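Local coordinates for transcription antitermination protein NusB (Aquifex aeolicus, PDB 3R2C) that probably acts in transcription antitermination of ribosomal RNA genes, binding specifically to the boxA antiterminator sequence of the rrn operons, at residues 1-5 / 42-46. Residues are numbered along the deposited sequence; the frame is centred on the assembly and turned at random.
With nucleotides of chain E.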
loop_
_atom_site.group_PDB
_atom_site.type_symbol
_atom_site.label_atom_id
_atom_site.label_comp_id
_atom_site.label_asym_id
_atom_site.label_seq_id
_atom_site.Cartn_x
_atom_site.Cartn_y
_atom_site.Cartn_z
ATOM N N MET A 1 -18.308 -13.540 4.000
ATOM C CA MET A 1 -17.494 -14.757 3.717
ATOM C C MET A 1 -16.003 -14.486 3.983
ATOM O O MET A 1 -15.405 -13.559 3.421
ATOM C CB MET A 1 -17.747 -15.240 2.287
ATOM C CG MET A 1 -17.977 -14.132 1.264
ATOM S SD MET A 1 -19.446 -14.440 0.257
ATOM C CE MET A 1 -20.596 -13.228 0.916
ATOM N N ARG A 2 -15.405 -15.292 4.851
ATOM C CA ARG A 2 -14.101 -14.951 5.417
ATOM C C ARG A 2 -12.908 -14.914 4.427
ATOM O O ARG A 2 -11.919 -14.215 4.673
ATOM C CB ARG A 2 -13.779 -15.859 6.611
ATOM C CG ARG A 2 -12.564 -15.384 7.376
ATOM C CD ARG A 2 -12.509 -15.794 8.857
ATOM N NE ARG A 2 -11.475 -14.983 9.496
ATOM C CZ ARG A 2 -11.704 -13.978 10.338
ATOM N NH1 ARG A 2 -12.948 -13.673 10.705
ATOM N NH2 ARG A 2 -10.674 -13.274 10.807
ATOM N N TYR A 3 -12.976 -15.658 3.325
ATOM C CA TYR A 3 -11.896 -15.607 2.334
ATOM C C TYR A 3 -11.682 -14.179 1.795
ATOM O O TYR A 3 -10.603 -13.852 1.319
ATOM C CB TYR A 3 -12.173 -16.545 1.160
ATOM C CG TYR A 3 -13.248 -16.034 0.239
ATOM C CD1 TYR A 3 -14.581 -16.346 0.462
ATOM C CD2 TYR A 3 -12.938 -15.231 -0.852
ATOM C CE1 TYR A 3 -15.573 -15.874 -0.363
ATOM C CE2 TYR A 3 -13.935 -14.756 -1.685
ATOM C CZ TYR A 3 -15.250 -15.088 -1.435
ATOM O OH TYR A 3 -16.248 -14.624 -2.264
ATOM N N ARG A 4 -12.702 -13.335 1.882
ATOM C CA ARG A 4 -12.546 -11.942 1.437
ATOM C C ARG A 4 -11.568 -11.122 2.289
ATOM O O ARG A 4 -11.055 -10.106 1.825
ATOM C CB ARG A 4 -13.899 -11.240 1.380
ATOM C CG ARG A 4 -14.783 -11.757 0.255
ATOM C CD ARG A 4 -16.135 -11.110 0.301
ATOM N NE ARG A 4 -16.956 -11.484 -0.844
ATOM C CZ ARG A 4 -18.173 -11.000 -1.076
ATOM N NH1 ARG A 4 -18.708 -10.120 -0.238
ATOM N NH2 ARG A 4 -18.852 -11.389 -2.147
ATOM N N LYS A 5 -11.312 -11.538 3.531
ATOM C CA LYS A 5 -10.298 -10.864 4.340
ATOM C C LYS A 5 -8.929 -10.998 3.672
ATOM O O LYS A 5 -8.197 -10.016 3.520
ATOM C CB LYS A 5 -10.240 -11.437 5.757
ATOM C CG LYS A 5 -9.300 -10.698 6.694
ATOM C CD LYS A 5 -9.422 -11.259 8.136
ATOM C CE LYS A 5 -8.444 -10.585 9.110
ATOM N NZ LYS A 5 -8.803 -9.147 9.337
ATOM N N ASP A 42 -11.755 -18.424 -5.374
ATOM C CA ASP A 42 -12.582 -17.448 -4.665
ATOM C C ASP A 42 -11.791 -16.171 -4.317
ATOM O O ASP A 42 -12.226 -15.061 -4.645
ATOM C CB ASP A 42 -13.291 -18.051 -3.428
ATOM C CG ASP A 42 -12.339 -18.779 -2.462
ATOM O OD1 ASP A 42 -11.112 -18.580 -2.529
ATOM O OD2 ASP A 42 -12.836 -19.556 -1.604
ATOM N N ALA A 43 -10.615 -16.338 -3.719
ATOM C CA ALA A 43 -9.839 -15.209 -3.211
ATOM C C ALA A 43 -9.072 -14.518 -4.335
ATOM O O ALA A 43 -8.860 -13.298 -4.308
ATOM C CB ALA A 43 -8.878 -15.674 -2.124
ATOM N N TYR A 44 -8.641 -15.301 -5.314
ATOM C CA TYR A 44 -7.951 -14.762 -6.478
ATOM C C TYR A 44 -8.889 -13.849 -7.282
ATOM O O TYR A 44 -8.526 -12.732 -7.671
ATOM C CB TYR A 44 -7.460 -15.909 -7.362
ATOM C CG TYR A 44 -6.806 -15.455 -8.647
ATOM C CD1 TYR A 44 -7.564 -15.212 -9.787
ATOM C CD2 TYR A 44 -5.431 -15.263 -8.719
ATOM C CE1 TYR A 44 -6.966 -14.793 -10.966
ATOM C CE2 TYR A 44 -4.827 -14.849 -9.888
ATOM C CZ TYR A 44 -5.600 -14.612 -11.009
ATOM O OH TYR A 44 -5.004 -14.197 -12.179
ATOM N N GLU A 45 -10.102 -14.322 -7.529
ATOM C CA GLU A 45 -11.042 -13.567 -8.338
ATOM C C GLU A 45 -11.562 -12.339 -7.593
ATOM O O GLU A 45 -11.732 -11.281 -8.194
ATOM C CB GLU A 45 -12.190 -14.464 -8.815
ATOM C CG GLU A 45 -11.721 -15.426 -9.910
ATOM C CD GLU A 45 -12.858 -16.064 -10.679
ATOM O OE1 GLU A 45 -14.032 -15.876 -10.291
ATOM O OE2 GLU A 45 -12.569 -16.758 -11.678
ATOM N N TYR A 46 -11.784 -12.457 -6.290
ATOM C CA TYR A 46 -12.266 -11.304 -5.538
ATOM C C TYR A 46 -11.168 -10.230 -5.423
ATOM O O TYR A 46 -11.443 -9.046 -5.595
ATOM C CB TYR A 46 -12.777 -11.706 -4.154
ATOM C CG TYR A 46 -13.684 -10.647 -3.562
ATOM C CD1 TYR A 46 -14.959 -10.452 -4.073
ATOM C CD2 TYR A 46 -13.254 -9.818 -2.520
ATOM C CE1 TYR A 46 -15.799 -9.486 -3.562
ATOM C CE2 TYR A 46 -14.093 -8.837 -1.994
ATOM C CZ TYR A 46 -15.370 -8.683 -2.525
ATOM O OH TYR A 46 -16.234 -7.722 -2.043
ATOM O "O5'" G E 1 -17.482 -16.978 9.371
ATOM C "C5'" G E 1 -16.359 -17.146 10.229
ATOM C "C4'" G E 1 -16.043 -15.879 10.980
ATOM O "O4'" G E 1 -15.570 -14.869 10.040
ATOM C "C3'" G E 1 -17.220 -15.235 11.701
ATOM O "O3'" G E 1 -16.697 -14.477 12.788
ATOM C "C2'" G E 1 -17.757 -14.294 10.619
ATOM O "O2'" G E 1 -18.598 -13.256 11.080
ATOM C "C1'" G E 1 -16.442 -13.759 10.053
ATOM N N9 G E 1 -16.513 -13.223 8.695
ATOM C C8 G E 1 -17.282 -13.531 7.594
ATOM N N7 G E 1 -16.969 -12.798 6.550
ATOM C C5 G E 1 -15.937 -11.978 6.989
ATOM C C6 G E 1 -15.174 -10.960 6.341
ATOM O O6 G E 1 -15.273 -10.565 5.186
ATOM N N1 G E 1 -14.217 -10.387 7.176
ATOM C C2 G E 1 -14.030 -10.745 8.487
ATOM N N2 G E 1 -13.082 -10.110 9.182
ATOM N N3 G E 1 -14.735 -11.673 9.099
ATOM C C4 G E 1 -15.656 -12.236 8.301
ATOM P P G E 2 -17.435 -14.406 14.212
ATOM O OP1 G E 2 -16.597 -15.119 15.162
ATOM O OP2 G E 2 -18.841 -14.842 14.014
ATOM O "O5'" G E 2 -17.385 -12.849 14.521
ATOM C "C5'" G E 2 -17.678 -12.326 15.805
ATOM C "C4'" G E 2 -17.039 -10.967 15.985
ATOM O "O4'" G E 2 -15.595 -11.108 16.046
ATOM C "C3'" G E 2 -17.252 -9.974 14.841
ATOM O "O3'" G E 2 -18.512 -9.333 14.889
ATOM C "C2'" G E 2 -16.079 -9.016 15.005
ATOM O "O2'" G E 2 -16.345 -8.054 16.015
ATOM C "C1'" G E 2 -14.973 -9.959 15.497
ATOM N N9 G E 2 -14.069 -10.379 14.405
ATOM C C8 G E 2 -14.185 -11.471 13.587
ATOM N N7 G E 2 -13.227 -11.540 12.703
ATOM C C5 G E 2 -12.438 -10.426 12.945
ATOM C C6 G E 2 -11.256 -9.978 12.296
ATOM O O6 G E 2 -10.655 -10.511 11.347
ATOM N N1 G E 2 -10.768 -8.805 12.865
ATOM C C2 G E 2 -11.362 -8.140 13.909
ATOM N N2 G E 2 -10.738 -7.034 14.314
ATOM N N3 G E 2 -12.472 -8.547 14.520
ATOM C C4 G E 2 -12.949 -9.692 13.990
#
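Arg4 and Tyr46 join the start of helix 3-21 to helix 41-56 by a cation-pi stack: the guanidinium lies flat on one face of the phenol ring, planes 10° apart and centres 4.3 Å apart. Arg4 CG, anti to its own carbonyl carbon (chi1 -70°), makes a CH-pi contact with the same face, 3.9 Å from the centroid, and the extended chain then carries NE on over CE1. Met1 CE lies over the other guanidinium face. Beyond the ring, Tyr46 OH is hydrogen-bonded to Glu91. A leucine in place of Tyr46 would probably leave the Arg4 guanidinium without its flat support and Glu91 without the phenol hydroxyl.

Apolar and CH-pi packing continues at Tyr3, whose ring runs nearly parallel to the Asp42 carboxylate, with Asp42 CB 3.9 Å from the centroid. Arg4 CG sits over the opposite face, towards the rim, while Tyr46 CB meets the ring edge at CE2. Together these contacts lie at the protein surface, in the all-helical NusB fold.

No hydrogen bond crosses between the segments; the polar groups of Met1, Arg2 and Lys5 reach the RNA. Arg2 reads the Hoogsteen edge of G2 of chain E: NH1 donates to N7 at 2.9 Å, almost straight at 172°, and NH2 to O6 at 2.8 Å, consistent with sequence-specific RNA binding. NH1 also reaches O4' of G1 of chain E, and Met1 N bonds N7 of that guanine at 3.0 Å. Lys5 NZ adds a weak bond to G2 O6 and is salt-bridged to Asp106 and Asp109.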